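Local atomic coordinates of bartonella effector protein (Bep) substrate of VirB T4SS (Bartonella rochalimae ATCC BAA-1498, PDB entry 4YK1), a protein that acts as a type IV secretion effector, probably AMPylating protein tyrosines and threonines, and is represented here by its BID domain. Residues E53-D58 against K81-L86; S60-N65 against N111-Y116. One frame throughout, in Å; residues are numbered along the deposited sequence.

Contact 1: residues E53-D58 against K81-L86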
loop_
_atom_site.group_PDB
_atom_site.type_symbol
_atom_site.label_atom_id
_atom_site.label_comp_id
_atom_site.label_asym_id
_atom_site.label_seq_id
_atom_site.Cartn_x
_atom_site.Cartn_y
_atom_site.Cartn_z
ATOM N N GLU A 53 -9.566 6.629 -8.500
ATOM C CA GLU A 53 -9.029 7.097 -7.218
ATOM C C GLU A 53 -9.905 6.731 -6.007
ATOM O O GLU A 53 -9.715 7.260 -4.910
ATOM C CB GLU A 53 -8.808 8.617 -7.262
ATOM C CG GLU A 53 -7.791 9.093 -8.328
ATOM C CD GLU A 53 -6.431 8.375 -8.262
ATOM O OE1 GLU A 53 -5.916 8.129 -7.147
ATOM O OE2 GLU A 53 -5.869 8.065 -9.340
ATOM N N ILE A 54 -10.834 5.800 -6.192
ATOM C CA ILE A 54 -11.771 5.456 -5.126
ATOM C C ILE A 54 -11.037 4.966 -3.864
ATOM O O ILE A 54 -11.507 5.183 -2.755
ATOM C CB ILE A 54 -12.822 4.417 -5.629
ATOM C CG1 ILE A 54 -14.051 4.406 -4.717
ATOM C CG2 ILE A 54 -12.217 2.998 -5.761
ATOM C CD1 ILE A 54 -15.280 3.771 -5.377
ATOM N N LEU A 55 -9.875 4.343 -4.021
ATOM C CA LEU A 55 -9.102 3.888 -2.860
ATOM C C LEU A 55 -7.913 4.805 -2.532
ATOM O O LEU A 55 -6.989 4.402 -1.817
ATOM C CB LEU A 55 -8.575 2.467 -3.086
ATOM C CG LEU A 55 -9.615 1.371 -3.378
ATOM C CD1 LEU A 55 -8.894 0.056 -3.606
ATOM C CD2 LEU A 55 -10.608 1.228 -2.228
ATOM N N GLU A 56 -7.932 6.027 -3.044
ATOM C CA GLU A 56 -6.784 6.923 -2.867
ATOM C C GLU A 56 -6.476 7.168 -1.386
ATOM O O GLU A 56 -5.330 7.117 -0.964
ATOM C CB GLU A 56 -7.038 8.246 -3.577
ATOM C CG GLU A 56 -6.235 9.401 -3.022
ATOM C CD GLU A 56 -6.639 10.712 -3.657
ATOM O OE1 GLU A 56 -7.648 11.300 -3.211
ATOM O OE2 GLU A 56 -5.954 11.141 -4.609
ATOM N N GLN A 57 -7.514 7.398 -0.592
ATOM C CA GLN A 57 -7.342 7.583 0.850
ATOM C C GLN A 57 -6.807 6.320 1.531
ATOM O O GLN A 57 -5.962 6.385 2.424
ATOM C CB GLN A 57 -8.673 7.999 1.480
ATOM C CG GLN A 57 -8.533 8.742 2.770
ATOM C CD GLN A 57 -9.809 9.433 3.173
ATOM O OE1 GLN A 57 -10.893 9.067 2.725
ATOM N NE2 GLN A 57 -9.688 10.453 4.011
ATOM N N ASP A 58 -7.303 5.166 1.106
ATOM C CA ASP A 58 -6.813 3.897 1.646
ATOM C C ASP A 58 -5.318 3.666 1.381
ATOM O O ASP A 58 -4.609 3.120 2.220
ATOM C CB ASP A 58 -7.606 2.742 1.054
ATOM C CG ASP A 58 -9.095 2.929 1.220
ATOM O OD1 ASP A 58 -9.580 2.732 2.338
ATOM O OD2 ASP A 58 -9.769 3.311 0.242
ATOM N N LYS A 81 -19.156 -4.441 -3.208
ATOM C CA LYS A 81 -20.018 -3.272 -3.343
ATOM C C LYS A 81 -19.966 -2.363 -2.114
ATOM O O LYS A 81 -20.488 -1.258 -2.168
ATOM C CB LYS A 81 -21.470 -3.695 -3.609
ATOM C CG LYS A 81 -22.184 -4.238 -2.414
ATOM C CD LYS A 81 -23.619 -4.612 -2.796
ATOM C CE LYS A 81 -24.385 -5.059 -1.571
ATOM N NZ LYS A 81 -25.792 -5.450 -1.897
ATOM N N SER A 82 -19.352 -2.808 -1.012
ATOM C CA SER A 82 -19.161 -1.908 0.134
ATOM C C SER A 82 -18.394 -0.650 -0.291
ATOM O O SER A 82 -18.649 0.446 0.210
ATOM C CB SER A 82 -18.399 -2.595 1.272
ATOM O OG SER A 82 -17.106 -3.027 0.864
ATOM N N ILE A 83 -17.459 -0.817 -1.218
ATOM C CA ILE A 83 -16.605 0.300 -1.666
ATOM C C ILE A 83 -17.413 1.320 -2.464
ATOM O O ILE A 83 -17.233 2.537 -2.333
ATOM C CB ILE A 83 -15.432 -0.206 -2.498
ATOM C CG1 ILE A 83 -14.615 -1.269 -1.722
ATOM C CG2 ILE A 83 -14.556 0.961 -2.960
ATOM C CD1 ILE A 83 -14.075 -0.814 -0.376
ATOM N N GLY A 84 -18.282 0.812 -3.318
ATOM C CA GLY A 84 -19.146 1.649 -4.116
ATOM C C GLY A 84 -19.846 0.733 -5.086
ATOM O O GLY A 84 -19.597 -0.468 -5.102
ATOM N N ARG A 85 -20.712 1.309 -5.900
ATOM C CA ARG A 85 -21.437 0.579 -6.930
ATOM C C ARG A 85 -20.503 0.023 -7.995
ATOM O O ARG A 85 -19.591 0.713 -8.469
ATOM C CB ARG A 85 -22.482 1.510 -7.553
ATOM C CG ARG A 85 -23.338 0.914 -8.616
ATOM C CD ARG A 85 -24.422 1.923 -8.980
ATOM N NE ARG A 85 -24.973 1.698 -10.310
ATOM C CZ ARG A 85 -26.249 1.887 -10.626
ATOM N NH1 ARG A 85 -27.108 2.306 -9.702
ATOM N NH2 ARG A 85 -26.667 1.658 -11.864
ATOM N N LEU A 86 -20.741 -1.231 -8.357
ATOM C CA LEU A 86 -19.963 -1.928 -9.384
ATOM C C LEU A 86 -20.435 -1.578 -10.775
ATOM O O LEU A 86 -21.618 -1.349 -10.993
ATOM C CB LEU A 86 -20.059 -3.451 -9.197
ATOM C CG LEU A 86 -18.999 -4.132 -8.341
ATOM C CD1 LEU A 86 -18.926 -3.493 -6.976
ATOM C CD2 LEU A 86 -19.293 -5.629 -8.252
#
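Ile54 reaches across to Ile83 with the outer part of its side chain. Ile54 and Leu55 are the two middle residues of a type I turn from Glu53 to Glu56, closed by Glu56 N bonded to Glu53 O at 2.9 Å. Ile54 CG1 lies anti to the backbone N (chi1 -161°) and the chain stays extended, so that Ile54 CD1 comes within 3.8 Å of Ile83 CG2. Ile54 CD1 also lies 3.8 Å from the carbonyl O of Ile83, so the methyl sits against backbone as well as side chain. The two isoleucines approach each other at a slant. Leu55 follows at the N-cap position of helix 56-64. Its CA-CB bond does not aim at the other segment, but the branch end comes nearer, and Leu55 CD2 meets the same Ile83 CG2 at 4.0 Å. Leu55 and Ile83 cross at about a right angle. One methyl of Ile83 thus meets both residues, and no hydrogen bond joins the segments. Tyr49 of helix 32-49 touches both isoleucines. This apolar packing sets the turn before helix 56-64 onto the loop after helix 67-78, in a domain described as a four-helix bundle topped with a hook.

Contact 2: residues S60-N65 against N111-Y116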
loop_
_atom_site.group_PDB
_atom_site.type_symbol
_atom_site.label_atom_id
_atom_site.label_comp_id
_atom_site.label_asym_id
_atom_site.label_seq_id
_atom_site.Cartn_x
_atom_site.Cartn_y
_atom_site.Cartn_z
ATOM N N SER A 60 -2.957 5.910 1.037
ATOM C CA SER A 60 -2.213 6.761 1.972
ATOM C C SER A 60 -2.109 6.132 3.356
ATOM O O SER A 60 -1.055 6.181 3.981
ATOM C CB SER A 60 -2.862 8.136 2.087
ATOM O OG SER A 60 -2.973 8.722 0.811
ATOM N N HIS A 61 -3.196 5.530 3.831
ATOM C CA HIS A 61 -3.183 4.894 5.147
ATOM C C HIS A 61 -2.347 3.613 5.149
ATOM O O HIS A 61 -1.659 3.310 6.120
ATOM C CB HIS A 61 -4.603 4.584 5.606
ATOM N N ILE A 62 -2.413 2.854 4.064
ATOM C CA ILE A 62 -1.614 1.644 3.956
ATOM C C ILE A 62 -0.124 1.996 3.907
ATOM O O ILE A 62 0.704 1.306 4.505
ATOM C CB ILE A 62 -2.035 0.830 2.741
ATOM C CG1 ILE A 62 -3.440 0.258 2.974
ATOM C CG2 ILE A 62 -1.056 -0.290 2.471
ATOM C CD1 ILE A 62 -4.114 -0.187 1.705
ATOM N N ASN A 63 0.220 3.075 3.208
ATOM C CA ASN A 63 1.625 3.498 3.145
ATOM C C ASN A 63 2.131 3.795 4.541
ATOM O O ASN A 63 3.309 3.581 4.841
ATOM C CB ASN A 63 1.806 4.730 2.261
ATOM C CG ASN A 63 1.714 4.404 0.791
ATOM O OD1 ASN A 63 1.739 3.231 0.396
ATOM N ND2 ASN A 63 1.623 5.436 -0.035
ATOM N N ALA A 64 1.244 4.302 5.394
ATOM C CA ALA A 64 1.634 4.606 6.764
ATOM C C ALA A 64 1.490 3.376 7.663
ATOM O O ALA A 64 2.222 3.233 8.640
ATOM C CB ALA A 64 0.817 5.769 7.307
ATOM N N ASN A 65 0.563 2.487 7.322
ATOM C CA ASN A 65 0.274 1.326 8.155
ATOM C C ASN A 65 -0.174 0.142 7.312
ATOM O O ASN A 65 -1.372 -0.085 7.117
ATOM C CB ASN A 65 -0.793 1.659 9.202
ATOM C CG ASN A 65 -1.146 0.460 10.076
ATOM O OD1 ASN A 65 -0.372 -0.496 10.174
ATOM N ND2 ASN A 65 -2.312 0.508 10.717
ATOM N N ASN A 111 -6.695 -9.004 -4.079
ATOM C CA ASN A 111 -5.372 -9.632 -4.087
ATOM C C ASN A 111 -4.242 -8.599 -4.260
ATOM O O ASN A 111 -3.212 -8.650 -3.576
ATOM C CB ASN A 111 -5.329 -10.673 -5.200
ATOM C CG ASN A 111 -4.108 -11.566 -5.121
ATOM O OD1 ASN A 111 -3.370 -11.710 -6.089
ATOM N ND2 ASN A 111 -3.896 -12.169 -3.973
ATOM N N GLU A 112 -4.451 -7.640 -5.161
ATOM C CA GLU A 112 -3.421 -6.628 -5.440
ATOM C C GLU A 112 -3.199 -5.709 -4.236
ATOM O O GLU A 112 -2.071 -5.350 -3.925
ATOM C CB GLU A 112 -3.800 -5.803 -6.678
ATOM C CG GLU A 112 -2.678 -4.921 -7.199
ATOM C CD GLU A 112 -1.460 -5.719 -7.649
ATOM O OE1 GLU A 112 -1.626 -6.848 -8.180
ATOM O OE2 GLU A 112 -0.333 -5.214 -7.457
ATOM N N ILE A 113 -4.274 -5.340 -3.549
ATOM C CA ILE A 113 -4.168 -4.574 -2.300
ATOM C C ILE A 113 -3.351 -5.356 -1.257
ATOM O O ILE A 113 -2.508 -4.787 -0.567
ATOM C CB ILE A 113 -5.553 -4.233 -1.735
ATOM C CG1 ILE A 113 -6.277 -3.209 -2.638
ATOM C CG2 ILE A 113 -5.432 -3.694 -0.298
ATOM C CD1 ILE A 113 -5.620 -1.847 -2.641
ATOM N N PHE A 114 -3.621 -6.652 -1.120
ATOM C CA PHE A 114 -2.848 -7.467 -0.180
ATOM C C PHE A 114 -1.368 -7.448 -0.567
ATOM O O PHE A 114 -0.490 -7.277 0.282
ATOM C CB PHE A 114 -3.344 -8.914 -0.134
ATOM C CG PHE A 114 -2.633 -9.737 0.899
ATOM C CD1 PHE A 114 -3.075 -9.749 2.213
ATOM C CD2 PHE A 114 -1.485 -10.458 0.567
ATOM C CE1 PHE A 114 -2.404 -10.486 3.179
ATOM C CE2 PHE A 114 -0.799 -11.187 1.532
ATOM C CZ PHE A 114 -1.259 -11.206 2.838
ATOM N N ASN A 115 -1.086 -7.639 -1.849
ATOM C CA ASN A 115 0.312 -7.665 -2.295
ATOM C C ASN A 115 0.992 -6.305 -2.143
ATOM O O ASN A 115 2.171 -6.225 -1.791
ATOM C CB ASN A 115 0.401 -8.139 -3.745
ATOM C CG ASN A 115 0.042 -9.596 -3.887
ATOM O OD1 ASN A 115 0.008 -10.330 -2.898
ATOM N ND2 ASN A 115 -0.212 -10.032 -5.112
ATOM N N TYR A 116 0.244 -5.240 -2.420
ATOM C CA TYR A 116 0.734 -3.880 -2.245
ATOM C C TYR A 116 1.156 -3.653 -0.793
ATOM O O TYR A 116 2.226 -3.100 -0.525
ATOM C CB TYR A 116 -0.338 -2.861 -2.662
ATOM C CG TYR A 116 0.100 -1.410 -2.527
ATOM C CD1 TYR A 116 0.003 -0.743 -1.307
ATOM C CD2 TYR A 116 0.607 -0.706 -3.624
ATOM C CE1 TYR A 116 0.398 0.579 -1.176
ATOM C CE2 TYR A 116 1.007 0.627 -3.502
ATOM C CZ TYR A 116 0.909 1.251 -2.271
ATOM O OH TYR A 116 1.291 2.561 -2.124
HETATM O O HOH W 1 2.042 5.043 -3.138
#
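Tyr116 and Asn63 make the polar part of this contact. The tyrosine hydroxyl donates a short hydrogen bond to the side-chain carbonyl of Asn63, with Tyr116 OH to Asn63 OD1 at 2.6 Å. The C=O...O angle is 123° and the donor lies in the carbonyl plane, so it meets a lone pair of OD1. The amide and ring planes are 27° apart, nearly coplanar. The ring of Tyr116 swings out opposite the backbone N, which carries its hydroxyl to the amide. A water closes a small ring of bonds. It donates to Tyr116 OH at 2.8 Å and accepts from Asn63 ND2 at 3.2 Å. The hydroxyl thus gives one bond and receives another, and both ends of the amide are engaged.

The segments belong to helices 56-64 and 97-140, which pack together near the centre of the chain, in a domain known as a four-helix bundle. Their axes here approach to 11.5 Å, with 35° between their N-to-C directions. Ile25 and Ile28 of helix 21-30 touch Asn63, while Ile34 and Ser37 of helix 32-49 touch Tyr116. The polar pair is therefore buried among helices.

The apolar part centres on Ile62. Ile62 CG2 lies at the edge of the Tyr116 ring, in the ring plane, 3.9 Å from Tyr116 CD1. The Asn63 oxygen is also near that plane, at the hydroxyl end. The other branch of Ile62 runs to Ile113, where Ile62 CD1 meets Ile113 CG2 at 4.2 Å. Ile113 also packs on Ile41 of helix 32-49 and on Leu72 of helix 67-78.

Contacts 1 and 2 have centres about 14 Å apart and share helix 56-64. Contact 1 uses the residues just before it, and contact 2 its last part. Along the chain the segments alternate: 53-58, 60-65, 81-86, then 111-116. Contact 2 lies about 2 Å from the centre of the chain and contact 1 about 15 Å from it. The two touch directly, with Leu55 CD1 3.9 Å from Ile113 CD1, so apolar packing runs on from one to the other. Helix 56-64 is thereby packed against the long helix 97-140, while the turn leading into it is packed against the loop between helix 67-78 and strand 90-91.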